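Local coordinates for protein KmHsv2 (Kluyveromyces marxianus, PDB 3VU4) that probably binds phosphoinositides on membranes as a beta-propeller of the PROPPIN family, related to the autophagy protein Atg18, at residues A[25-30]-A[318-323]; A[72-77]-A[83-88]; A[275-280]-A[286-291]; A[333-338]-A[344-349]. All blocks are in the same frame, centred on the assembly; numbering follows the deposited sequence.

Contact 1. Residues A[25-30]-A[318-323]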
# COMPACT_ATOMS: atom_id res chain seq x y z
N TYR A 25 -11.19 -4.01 -1.61
CA TYR A 25 -10.31 -5.00 -1.00
C TYR A 25 -9.10 -4.25 -0.47
O TYR A 25 -8.71 -3.23 -1.02
CB TYR A 25 -9.89 -6.06 -2.03
CG TYR A 25 -9.15 -5.53 -3.24
CD1 TYR A 25 -9.75 -4.60 -4.10
CD2 TYR A 25 -7.85 -5.96 -3.53
CE1 TYR A 25 -9.07 -4.11 -5.22
CE2 TYR A 25 -7.16 -5.48 -4.65
CZ TYR A 25 -7.77 -4.56 -5.49
OH TYR A 25 -7.09 -4.07 -6.58
N GLU A 26 -8.50 -4.77 0.59
CA GLU A 26 -7.35 -4.10 1.19
C GLU A 26 -6.65 -5.06 2.14
O GLU A 26 -7.28 -5.96 2.71
CB GLU A 26 -7.85 -2.86 1.93
CG GLU A 26 -6.77 -1.94 2.44
CD GLU A 26 -5.84 -1.47 1.34
OE1 GLU A 26 -4.98 -2.28 0.93
OE2 GLU A 26 -5.99 -0.32 0.89
N PHE A 27 -5.33 -4.88 2.30
CA PHE A 27 -4.53 -5.72 3.19
C PHE A 27 -4.57 -5.13 4.60
O PHE A 27 -4.86 -3.95 4.77
CB PHE A 27 -3.07 -5.74 2.72
CG PHE A 27 -2.88 -6.31 1.36
CD1 PHE A 27 -2.69 -7.67 1.19
CD2 PHE A 27 -2.92 -5.48 0.24
CE1 PHE A 27 -2.54 -8.21 -0.08
CE2 PHE A 27 -2.77 -6.01 -1.03
CZ PHE A 27 -2.58 -7.37 -1.19
N ASN A 28 -4.28 -5.95 5.61
CA ASN A 28 -4.24 -5.42 6.97
C ASN A 28 -2.86 -4.79 7.15
O ASN A 28 -1.96 -5.04 6.35
CB ASN A 28 -4.51 -6.51 8.02
CG ASN A 28 -3.40 -7.53 8.11
OD1 ASN A 28 -2.46 -7.55 7.31
ND2 ASN A 28 -3.51 -8.41 9.11
N GLN A 29 -2.69 -3.97 8.18
CA GLN A 29 -1.45 -3.25 8.43
C GLN A 29 -0.09 -3.96 8.26
O GLN A 29 0.89 -3.31 7.94
CB GLN A 29 -1.51 -2.59 9.81
CG GLN A 29 -2.72 -1.67 10.02
CD GLN A 29 -4.06 -2.41 10.01
OE1 GLN A 29 -4.13 -3.58 10.39
NE2 GLN A 29 -5.11 -1.73 9.60
N ASP A 30 -0.02 -5.27 8.46
CA ASP A 30 1.25 -5.97 8.30
C ASP A 30 1.24 -6.91 7.08
O ASP A 30 2.15 -7.74 6.91
CB ASP A 30 1.58 -6.77 9.57
CG ASP A 30 0.75 -8.03 9.70
OD1 ASP A 30 -0.49 -7.95 9.53
OD2 ASP A 30 1.33 -9.10 9.99
N SER A 318 9.56 -12.24 -1.74
CA SER A 318 8.28 -12.60 -2.35
C SER A 318 7.18 -11.57 -2.13
O SER A 318 7.15 -10.89 -1.10
CB SER A 318 7.79 -13.95 -1.82
OG SER A 318 8.61 -14.99 -2.32
N LEU A 319 6.28 -11.46 -3.10
CA LEU A 319 5.16 -10.54 -3.00
C LEU A 319 3.94 -11.12 -3.70
O LEU A 319 4.06 -12.02 -4.55
CB LEU A 319 5.54 -9.18 -3.61
CG LEU A 319 5.87 -9.12 -5.10
CD1 LEU A 319 4.59 -8.90 -5.86
CD2 LEU A 319 6.85 -7.98 -5.37
N VAL A 320 2.77 -10.64 -3.33
CA VAL A 320 1.53 -11.11 -3.93
C VAL A 320 0.84 -10.00 -4.70
O VAL A 320 1.02 -8.81 -4.41
CB VAL A 320 0.53 -11.65 -2.87
CG1 VAL A 320 1.09 -12.84 -2.17
CG2 VAL A 320 0.18 -10.55 -1.88
N VAL A 321 0.08 -10.40 -5.70
CA VAL A 321 -0.67 -9.45 -6.51
C VAL A 321 -2.10 -9.97 -6.46
O VAL A 321 -2.36 -11.15 -6.70
CB VAL A 321 -0.16 -9.43 -7.95
CG1 VAL A 321 -1.08 -8.56 -8.81
CG2 VAL A 321 1.27 -8.89 -7.98
N VAL A 322 -3.03 -9.08 -6.11
CA VAL A 322 -4.43 -9.46 -6.04
C VAL A 322 -5.22 -8.75 -7.13
O VAL A 322 -5.19 -7.51 -7.24
CB VAL A 322 -5.02 -9.12 -4.66
CG1 VAL A 322 -6.48 -9.59 -4.58
CG2 VAL A 322 -4.19 -9.78 -3.59
N TRP A 323 -5.91 -9.54 -7.95
CA TRP A 323 -6.72 -9.01 -9.03
C TRP A 323 -8.18 -9.07 -8.60
O TRP A 323 -8.76 -10.15 -8.53
CB TRP A 323 -6.52 -9.84 -10.29
CG TRP A 323 -5.09 -9.95 -10.72
CD1 TRP A 323 -4.24 -11.00 -10.49
CD2 TRP A 323 -4.35 -8.98 -11.47
NE1 TRP A 323 -3.01 -10.74 -11.06
CE2 TRP A 323 -3.05 -9.51 -11.66
CE3 TRP A 323 -4.65 -7.71 -11.99
CZ2 TRP A 323 -2.06 -8.81 -12.36
CZ3 TRP A 323 -3.66 -7.02 -12.69
CH2 TRP A 323 -2.38 -7.58 -12.86

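Contact 2. Residues A[72-77]-A[83-88]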
# COMPACT_ATOMS: atom_id res chain seq x y z
N TYR A 72 -12.09 -6.66 14.91
CA TYR A 72 -12.66 -5.41 14.42
C TYR A 72 -12.38 -5.13 12.95
O TYR A 72 -11.29 -5.38 12.44
CB TYR A 72 -12.16 -4.24 15.26
CG TYR A 72 -12.61 -4.30 16.70
CD1 TYR A 72 -13.96 -4.23 17.04
CD2 TYR A 72 -11.68 -4.44 17.73
CE1 TYR A 72 -14.38 -4.29 18.37
CE2 TYR A 72 -12.08 -4.50 19.06
CZ TYR A 72 -13.43 -4.43 19.38
OH TYR A 72 -13.82 -4.49 20.69
N VAL A 73 -13.40 -4.60 12.29
CA VAL A 73 -13.30 -4.24 10.89
C VAL A 73 -14.09 -2.94 10.77
O VAL A 73 -14.91 -2.63 11.62
CB VAL A 73 -13.94 -5.31 9.98
CG1 VAL A 73 -13.22 -6.64 10.15
CG2 VAL A 73 -15.40 -5.48 10.31
N ALA A 74 -13.83 -2.19 9.71
CA ALA A 74 -14.53 -0.94 9.48
C ALA A 74 -15.07 -1.00 8.06
O ALA A 74 -14.42 -1.56 7.18
CB ALA A 74 -13.57 0.23 9.63
N PHE A 75 -16.25 -0.44 7.84
CA PHE A 75 -16.82 -0.43 6.50
C PHE A 75 -17.82 0.68 6.26
O PHE A 75 -18.33 1.30 7.20
CB PHE A 75 -17.45 -1.79 6.17
CG PHE A 75 -18.48 -2.26 7.15
CD1 PHE A 75 -19.68 -1.57 7.30
CD2 PHE A 75 -18.28 -3.41 7.90
CE1 PHE A 75 -20.66 -2.02 8.19
CE2 PHE A 75 -19.25 -3.88 8.79
CZ PHE A 75 -20.44 -3.19 8.93
N VAL A 76 -18.06 0.96 4.98
CA VAL A 76 -19.01 1.98 4.56
C VAL A 76 -20.02 1.21 3.73
O VAL A 76 -19.65 0.30 2.99
CB VAL A 76 -18.34 3.05 3.67
CG1 VAL A 76 -19.38 4.03 3.15
CG2 VAL A 76 -17.29 3.79 4.46
N THR A 77 -21.30 1.55 3.86
CA THR A 77 -22.33 0.85 3.11
C THR A 77 -23.02 1.79 2.13
O THR A 77 -22.37 2.44 1.32
CB THR A 77 -23.38 0.25 4.06
OG1 THR A 77 -24.02 1.31 4.78
CG2 THR A 77 -22.72 -0.70 5.04
N VAL A 83 -18.92 5.59 8.69
CA VAL A 83 -17.94 4.53 8.84
C VAL A 83 -18.32 3.66 10.04
O VAL A 83 -18.33 4.13 11.18
CB VAL A 83 -16.52 5.10 9.06
CG1 VAL A 83 -15.55 3.98 9.39
CG2 VAL A 83 -16.07 5.85 7.82
N HIS A 84 -18.62 2.40 9.78
CA HIS A 84 -19.01 1.48 10.84
C HIS A 84 -17.85 0.69 11.41
O HIS A 84 -17.13 0.03 10.67
CB HIS A 84 -20.03 0.47 10.32
CG HIS A 84 -21.30 1.08 9.81
ND1 HIS A 84 -22.52 0.88 10.42
CD2 HIS A 84 -21.55 1.83 8.71
CE1 HIS A 84 -23.47 1.47 9.72
NE2 HIS A 84 -22.91 2.06 8.68
N ILE A 85 -17.66 0.77 12.72
CA ILE A 85 -16.62 -0.03 13.35
C ILE A 85 -17.44 -1.25 13.77
O ILE A 85 -18.37 -1.13 14.55
CB ILE A 85 -16.04 0.65 14.59
CG1 ILE A 85 -15.56 2.06 14.23
CG2 ILE A 85 -14.88 -0.17 15.14
CD1 ILE A 85 -14.49 2.09 13.17
N TRP A 86 -17.11 -2.41 13.21
CA TRP A 86 -17.86 -3.64 13.48
C TRP A 86 -17.06 -4.74 14.16
O TRP A 86 -15.85 -4.86 13.96
CB TRP A 86 -18.44 -4.13 12.14
CG TRP A 86 -19.04 -5.51 12.11
CD1 TRP A 86 -18.37 -6.70 12.04
CD2 TRP A 86 -20.44 -5.82 12.02
NE1 TRP A 86 -19.27 -7.74 11.90
CE2 TRP A 86 -20.54 -7.23 11.89
CE3 TRP A 86 -21.61 -5.06 12.05
CZ2 TRP A 86 -21.77 -7.88 11.77
CZ3 TRP A 86 -22.84 -5.71 11.93
CH2 TRP A 86 -22.90 -7.11 11.80
N ASP A 87 -17.75 -5.54 14.97
CA ASP A 87 -17.12 -6.64 15.69
C ASP A 87 -17.34 -7.95 14.94
O ASP A 87 -18.47 -8.33 14.64
CB ASP A 87 -17.72 -6.74 17.10
CG ASP A 87 -16.89 -7.61 18.03
OD1 ASP A 87 -16.63 -8.79 17.69
OD2 ASP A 87 -16.50 -7.12 19.11
N ASP A 88 -16.24 -8.62 14.62
CA ASP A 88 -16.25 -9.88 13.89
C ASP A 88 -16.98 -11.02 14.59
O ASP A 88 -17.94 -11.56 14.07
CB ASP A 88 -14.83 -10.35 13.61
CG ASP A 88 -14.38 -10.02 12.22
OD1 ASP A 88 -15.20 -10.18 11.29
OD2 ASP A 88 -13.21 -9.61 12.05

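Contact 3. Residues A[275-280]-A[286-291]. With SO4 (sulfate ion), chain F.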
# COMPACT_ATOMS: atom_id res chain seq x y z
N ASN A 275 26.70 -10.55 -0.14
CA ASN A 275 27.44 -10.67 -1.39
C ASN A 275 28.92 -10.98 -1.32
O ASN A 275 29.56 -10.84 -0.28
CB ASN A 275 27.24 -9.39 -2.19
CG ASN A 275 25.79 -8.97 -2.24
OD1 ASN A 275 24.96 -9.65 -2.84
ND2 ASN A 275 25.48 -7.86 -1.58
N LYS A 276 29.45 -11.39 -2.46
CA LYS A 276 30.86 -11.69 -2.57
C LYS A 276 31.60 -10.36 -2.56
O LYS A 276 31.15 -9.39 -3.16
CB LYS A 276 31.14 -12.43 -3.87
CG LYS A 276 30.32 -13.69 -4.03
CD LYS A 276 30.80 -14.54 -5.20
CE LYS A 276 32.11 -15.22 -4.86
NZ LYS A 276 31.98 -15.97 -3.57
N ARG A 277 32.73 -10.32 -1.88
CA ARG A 277 33.52 -9.11 -1.81
C ARG A 277 34.49 -8.97 -2.99
O ARG A 277 35.09 -7.91 -3.18
CB ARG A 277 34.29 -9.07 -0.49
CG ARG A 277 33.92 -7.90 0.42
CD ARG A 277 32.44 -7.89 0.80
NE ARG A 277 31.60 -7.15 -0.16
CZ ARG A 277 31.63 -5.83 -0.34
NH1 ARG A 277 32.47 -5.07 0.36
NH2 ARG A 277 30.81 -5.26 -1.22
N HIS A 278 34.64 -10.01 -3.80
CA HIS A 278 35.55 -9.93 -4.95
C HIS A 278 35.00 -10.51 -6.25
O HIS A 278 34.00 -11.22 -6.25
CB HIS A 278 36.89 -10.60 -4.63
CG HIS A 278 37.61 -9.97 -3.49
ND1 HIS A 278 37.38 -10.32 -2.18
CD2 HIS A 278 38.47 -8.92 -3.44
CE1 HIS A 278 38.06 -9.52 -1.37
NE2 HIS A 278 38.73 -8.66 -2.12
N ALA A 279 35.67 -10.20 -7.35
CA ALA A 279 35.27 -10.65 -8.67
C ALA A 279 36.51 -10.68 -9.56
O ALA A 279 37.53 -10.08 -9.23
CB ALA A 279 34.22 -9.71 -9.25
N LEU A 280 36.41 -11.36 -10.69
CA LEU A 280 37.55 -11.45 -11.60
C LEU A 280 38.80 -11.92 -10.86
O LEU A 280 39.81 -11.21 -10.83
CB LEU A 280 37.80 -10.10 -12.26
CG LEU A 280 36.72 -9.76 -13.27
CD1 LEU A 280 36.51 -8.25 -13.33
CD2 LEU A 280 37.12 -10.33 -14.63
N MET A 286 34.31 -5.95 -5.32
CA MET A 286 32.90 -5.76 -5.63
C MET A 286 32.19 -4.70 -4.78
O MET A 286 32.28 -4.69 -3.56
CB MET A 286 32.14 -7.08 -5.50
CG MET A 286 32.31 -8.02 -6.68
SD MET A 286 31.83 -7.27 -8.25
CE MET A 286 30.08 -6.90 -7.96
N LYS A 287 31.49 -3.79 -5.46
CA LYS A 287 30.71 -2.74 -4.81
C LYS A 287 29.27 -2.90 -5.28
O LYS A 287 29.02 -3.33 -6.41
CB LYS A 287 31.23 -1.36 -5.19
CG LYS A 287 32.61 -1.06 -4.66
CD LYS A 287 32.60 -1.01 -3.16
CE LYS A 287 34.01 -0.90 -2.63
NZ LYS A 287 34.03 -0.99 -1.14
N TYR A 288 28.32 -2.58 -4.42
CA TYR A 288 26.91 -2.72 -4.78
C TYR A 288 26.13 -1.42 -4.61
O TYR A 288 25.47 -1.20 -3.59
CB TYR A 288 26.26 -3.85 -3.96
CG TYR A 288 26.96 -5.17 -4.14
CD1 TYR A 288 28.11 -5.49 -3.39
CD2 TYR A 288 26.53 -6.08 -5.11
CE1 TYR A 288 28.82 -6.67 -3.61
CE2 TYR A 288 27.23 -7.27 -5.34
CZ TYR A 288 28.38 -7.56 -4.59
OH TYR A 288 29.09 -8.71 -4.84
N PHE A 289 26.21 -0.56 -5.61
CA PHE A 289 25.50 0.71 -5.55
C PHE A 289 24.11 0.55 -6.16
O PHE A 289 23.88 -0.34 -6.97
CB PHE A 289 26.29 1.80 -6.27
CG PHE A 289 27.64 2.06 -5.65
CD1 PHE A 289 27.78 2.14 -4.27
CD2 PHE A 289 28.78 2.20 -6.44
CE1 PHE A 289 29.04 2.37 -3.69
CE2 PHE A 289 30.02 2.42 -5.87
CZ PHE A 289 30.15 2.51 -4.50
N GLN A 290 23.20 1.42 -5.74
CA GLN A 290 21.83 1.36 -6.23
C GLN A 290 21.61 1.97 -7.61
O GLN A 290 21.90 3.14 -7.84
CB GLN A 290 20.89 2.00 -5.22
CG GLN A 290 20.71 1.15 -3.96
CD GLN A 290 22.04 0.80 -3.30
OE1 GLN A 290 22.75 1.67 -2.79
NE2 GLN A 290 22.38 -0.49 -3.31
N SER A 291 21.10 1.15 -8.52
CA SER A 291 20.82 1.59 -9.87
C SER A 291 19.72 2.63 -9.89
O SER A 291 18.83 2.64 -9.05
CB SER A 291 20.38 0.42 -10.75
OG SER A 291 19.96 0.90 -12.02
S SO4 F . 34.91 -13.25 -1.66
O1 SO4 F . 33.93 -12.81 -0.65
O2 SO4 F . 36.23 -12.68 -1.31
O3 SO4 F . 35.00 -14.72 -1.68
O4 SO4 F . 34.52 -12.80 -3.02

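Contact 4. Residues A[333-338]-A[344-349]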
# COMPACT_ATOMS: atom_id res chain seq x y z
N LYS A 333 8.24 -14.31 -6.85
CA LYS A 333 9.51 -14.37 -6.15
C LYS A 333 10.54 -13.56 -6.95
O LYS A 333 10.61 -13.66 -8.18
CB LYS A 333 9.96 -15.83 -6.04
CG LYS A 333 10.41 -16.30 -4.66
CD LYS A 333 11.85 -15.92 -4.36
CE LYS A 333 12.49 -16.90 -3.37
NZ LYS A 333 11.87 -16.89 -2.02
N VAL A 334 11.31 -12.74 -6.25
CA VAL A 334 12.35 -11.93 -6.88
C VAL A 334 13.66 -12.65 -6.54
O VAL A 334 13.99 -12.83 -5.38
CB VAL A 334 12.37 -10.49 -6.33
CG1 VAL A 334 13.41 -9.67 -7.05
CG2 VAL A 334 11.00 -9.86 -6.50
N VAL A 335 14.39 -13.05 -7.57
CA VAL A 335 15.62 -13.79 -7.39
C VAL A 335 16.79 -13.31 -8.24
O VAL A 335 16.60 -12.94 -9.40
CB VAL A 335 15.38 -15.27 -7.72
CG1 VAL A 335 16.64 -16.09 -7.50
CG2 VAL A 335 14.22 -15.80 -6.90
N PHE A 336 17.99 -13.33 -7.66
CA PHE A 336 19.16 -12.92 -8.42
C PHE A 336 19.82 -14.14 -9.06
O PHE A 336 20.10 -15.14 -8.39
CB PHE A 336 20.20 -12.21 -7.54
CG PHE A 336 21.29 -11.54 -8.34
CD1 PHE A 336 21.04 -10.34 -9.02
CD2 PHE A 336 22.54 -12.13 -8.48
CE1 PHE A 336 22.02 -9.76 -9.84
CE2 PHE A 336 23.53 -11.55 -9.29
CZ PHE A 336 23.26 -10.37 -9.97
N ASP A 337 20.05 -14.05 -10.36
CA ASP A 337 20.66 -15.11 -11.14
C ASP A 337 22.12 -14.70 -11.40
O ASP A 337 22.36 -13.81 -12.22
CB ASP A 337 19.91 -15.23 -12.46
CG ASP A 337 20.30 -16.46 -13.25
OD1 ASP A 337 19.79 -17.55 -12.91
OD2 ASP A 337 21.10 -16.35 -14.19
N ASP A 338 23.08 -15.31 -10.71
CA ASP A 338 24.49 -14.96 -10.90
C ASP A 338 25.00 -15.27 -12.29
O ASP A 338 25.74 -14.49 -12.88
CB ASP A 338 25.38 -15.69 -9.89
CG ASP A 338 25.02 -15.35 -8.47
OD1 ASP A 338 23.98 -15.87 -7.98
OD2 ASP A 338 25.77 -14.57 -7.84
N LEU A 344 15.57 -11.68 -11.55
CA LEU A 344 14.45 -12.20 -12.32
C LEU A 344 13.24 -12.36 -11.42
O LEU A 344 13.36 -12.54 -10.21
CB LEU A 344 14.80 -13.56 -12.93
CG LEU A 344 16.04 -13.59 -13.83
CD1 LEU A 344 16.38 -15.03 -14.16
CD2 LEU A 344 15.81 -12.77 -15.10
N ILE A 345 12.06 -12.27 -12.02
CA ILE A 345 10.83 -12.41 -11.28
C ILE A 345 10.15 -13.66 -11.81
O ILE A 345 10.03 -13.85 -13.02
CB ILE A 345 9.92 -11.19 -11.49
CG1 ILE A 345 10.54 -9.98 -10.80
CG2 ILE A 345 8.53 -11.47 -10.94
CD1 ILE A 345 9.87 -8.66 -11.12
N GLN A 346 9.72 -14.53 -10.91
CA GLN A 346 9.05 -15.74 -11.33
C GLN A 346 7.72 -15.87 -10.58
O GLN A 346 7.61 -15.46 -9.43
CB GLN A 346 9.94 -16.96 -11.05
CG GLN A 346 10.30 -17.15 -9.58
CD GLN A 346 11.38 -18.21 -9.36
OE1 GLN A 346 12.51 -18.08 -9.85
NE2 GLN A 346 11.03 -19.26 -8.63
N MET A 347 6.71 -16.42 -11.24
CA MET A 347 5.43 -16.61 -10.59
C MET A 347 5.41 -18.01 -9.97
O MET A 347 5.45 -19.01 -10.69
CB MET A 347 4.27 -16.47 -11.58
CG MET A 347 2.91 -16.53 -10.91
SD MET A 347 1.54 -16.32 -12.06
CE MET A 347 1.57 -17.90 -12.89
N ASP A 348 5.36 -18.09 -8.65
CA ASP A 348 5.34 -19.38 -7.99
C ASP A 348 3.95 -19.97 -7.82
O ASP A 348 3.78 -21.19 -7.83
CB ASP A 348 6.01 -19.31 -6.62
CG ASP A 348 7.52 -19.21 -6.71
OD1 ASP A 348 8.12 -19.88 -7.58
OD2 ASP A 348 8.11 -18.47 -5.89
N GLN A 349 2.95 -19.10 -7.68
CA GLN A 349 1.59 -19.57 -7.46
C GLN A 349 0.49 -18.69 -8.03
O GLN A 349 0.60 -17.47 -8.06
CB GLN A 349 1.34 -19.71 -5.95
CG GLN A 349 1.90 -20.94 -5.30
CD GLN A 349 0.81 -21.90 -4.84
OE1 GLN A 349 0.21 -22.62 -5.65
NE2 GLN A 349 0.53 -21.89 -3.54

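Contact 1. Residues A[25-30]-A[318-323]
Tyr-25 and Phe-27 face Val-320 and Val-322 across two nearly antiparallel strands, 25-27 and 318-323 (165° between directions), whose axes come no nearer than 9.5 Å, a spacing for side-chain packing between sheets and not for backbone pairing. Val-322 serves both aromatic residues, one with each methyl. Its CG1, anti to the backbone N (chi1 -177°), meets Tyr-25 CD2 at 4.0 Å, while its CG2 touches Phe-27 CZ at 3.8 Å. The neighbouring Phe-27 CE1 reaches Val-320 CG2 at 4.0 Å, the methyls approaching the ring obliquely. Branched valines suit a strand, and their methyls pack against the broad rings. Tyr-25 also brings CE2 to 3.8 Å from Val-322 O, and its ring takes a cation-pi contact from Lys-310. A serine in place of Tyr-25 would probably leave Val-322 CG1 without its aromatic neighbour and Lys-310 without its cation-pi partner. The first and last four-stranded blades of the seven-bladed propeller meet here. Each is built from consecutive strands, so the circle closes by side-chain contacts, with Lys-310 also bonding Tyr-25 O, instead of a shared strand: 24-27 edges the first blade, while 318-323 lies between 310-313 and 328-337.

Contact 2. Residues A[72-77]-A[83-88]
Phe-75 meets His-84 and Trp-86 on one face of the antiparallel pair 72-76 and 83-87. From CB its ring turns between the backbone N and the carbonyl carbon (chi1 55°), which carries it over toward the partner strand. CD1 comes first to His-84 CB at 3.7 Å, and CE1 continues against the same CB and the start of the imidazole. At the opposite rim, CE2 meets Trp-86 CB at 3.5 Å. The tip, CZ, reaches the indole at CE3 of Trp-86, 3.8 Å away. His-84 O lies over one ring face. The imidazole is nearly parallel to the phenyl but slid aside, with centroids 5.3 Å apart, and the five-membered ring of the indole is oblique to it, 49° between the phenyl and indole planes.

These strands form a beta hairpin, the two central strands of a propeller blade. Backbone hydrogen bonds join Val-73 with Trp-86 and Phe-75 with His-84, both ways in each pair. An alanine at Phe-75 would probably open a gap between His-84 and Trp-86 and leave the indole freer to turn.

Val-73 lies beside the indole, CG2 3.6 Å from Trp-86 CD1, and His-84 ND1 is held by Asp-93. On the opposite face Ala-74 CB touches Ile-85 CD1 at 4.1 Å. A small alanine suits that place, where Leu-106 and Leu-108 of strand 103-108 in the next blade also pack against it.

Contact 3. Residues A[275-280]-A[286-291]
Asn-275 and Tyr-288 make the flat packing of this surface contact. The amide lies over the phenol ring with the planes 24° apart, and ND2 sits above the ring centre while also bonding to Asn-271. At the ring's edge, near its plane, comes Arg-277 NH2, 3.4 Å from Tyr-288 CE1.

Two hydrogen bonds join the segments. Tyr-288 OH gives one to Lys-276 O at 2.7 Å, in the carbonyl plane on a lone pair, which fixes the phenol end. Met-286 N gives the other to Arg-277 O at 3.0 Å, from well above the carbonyl plane.

The apolar share is small: Met-286 SD reaches Ala-279 CB at 3.6 Å, the flexible thioether bending along a compact methyl.

A sulfate, probably from the crystallisation liquor, is held by Arg-277 N to O1 (3.0 Å), His-278 N to O4 (2.9 Å) and His-278 ND1 to O2 (2.8 Å).

Both segments belong to the long excursion between strands 263-268 and 296-299 of the sixth blade, a region that in relatives contributes to membrane attachment. Backbone N-H groups, the imidazole and nearby Lys-276 would make this part of the loop receptive to anions, though the sulfate alone does not identify a phosphoinositide site.

Contact 4. Residues A[333-338]-A[344-349]
Val-334 and Ile-345 form the centre of the face turned to the preceding blade in a beta hairpin, strands 328-337 and 342-352, the outer half of the propeller's last blade. Two hydrogen-bonded pairs flank them. Lys-333 and Gln-346 exchange N-H and C=O in both directions, as do Val-335 and Leu-344, with Leu-344 N to Val-335 O at 2.7 Å and Val-335 N to Leu-344 O at 2.9 Å. Between these, Val-334 CG2 approaches Ile-345 CG1 at 4.3 Å. Branched aliphatic side chains fit here because Ile-345 packs on Cys-296 and Phe-298 of strand 296-299 in that blade.

The other face, bearing Lys-333, Val-335, Leu-344 and Gln-346, is looser and nearer solvent. Leu-344 CD1 grazes Asp-337 CB at 3.9 Å, while the Asp-337 carboxylate turns to Met-340 N in the connecting turn. Val-335 CG2 has Gln-346 OE1 as a distant neighbour. Lysine and glutamine suit this side, since their hydrocarbon parts can lie over the strands while their ends find polar company. Lys-333 does so: its CB and CG pass obliquely against Asp-348 OD2, yet the chain bends away and NZ bonds to Ser-317 OG, leaving NZ 5.6 Å from Asp-348 OD2. Asp-348 and Gln-349 together face Thr-331, a classic beta bulge. Just before it, the Gln-346 chain leans over the partner strand, CG 3.8 Å from Lys-333 CB and lying between its own backbone N and carbonyl carbon (chi1 60°), and its NE2 donates to the syn side of Asp-348 OD1 at 3.2 Å, with that oxygen in the amide plane.

Contacts 1 and 2 are buried, whereas contacts 3 and 4 lie at the surface. Contact 1, nearest the centre of the chain, joins the first and last blades mainly by apolar packing between its segments; contacts 2 and 4 are hairpins within single blades, held by backbone hydrogen bonds, the former with an aromatic cluster and the latter with mixed polar and aliphatic chains on its solvent-side face. Contact 3 rests on hydrogen bonds and an amide-ring stack, with a sulfate bound beside it by 275-280. Contacts 1 and 4 share the last blade, where strands 318-323 and 328-337 are neighbours and Ser-318 touches Lys-333. Contacts 2 and 3, centres about 50 Å apart, occupy opposite sides of the propeller.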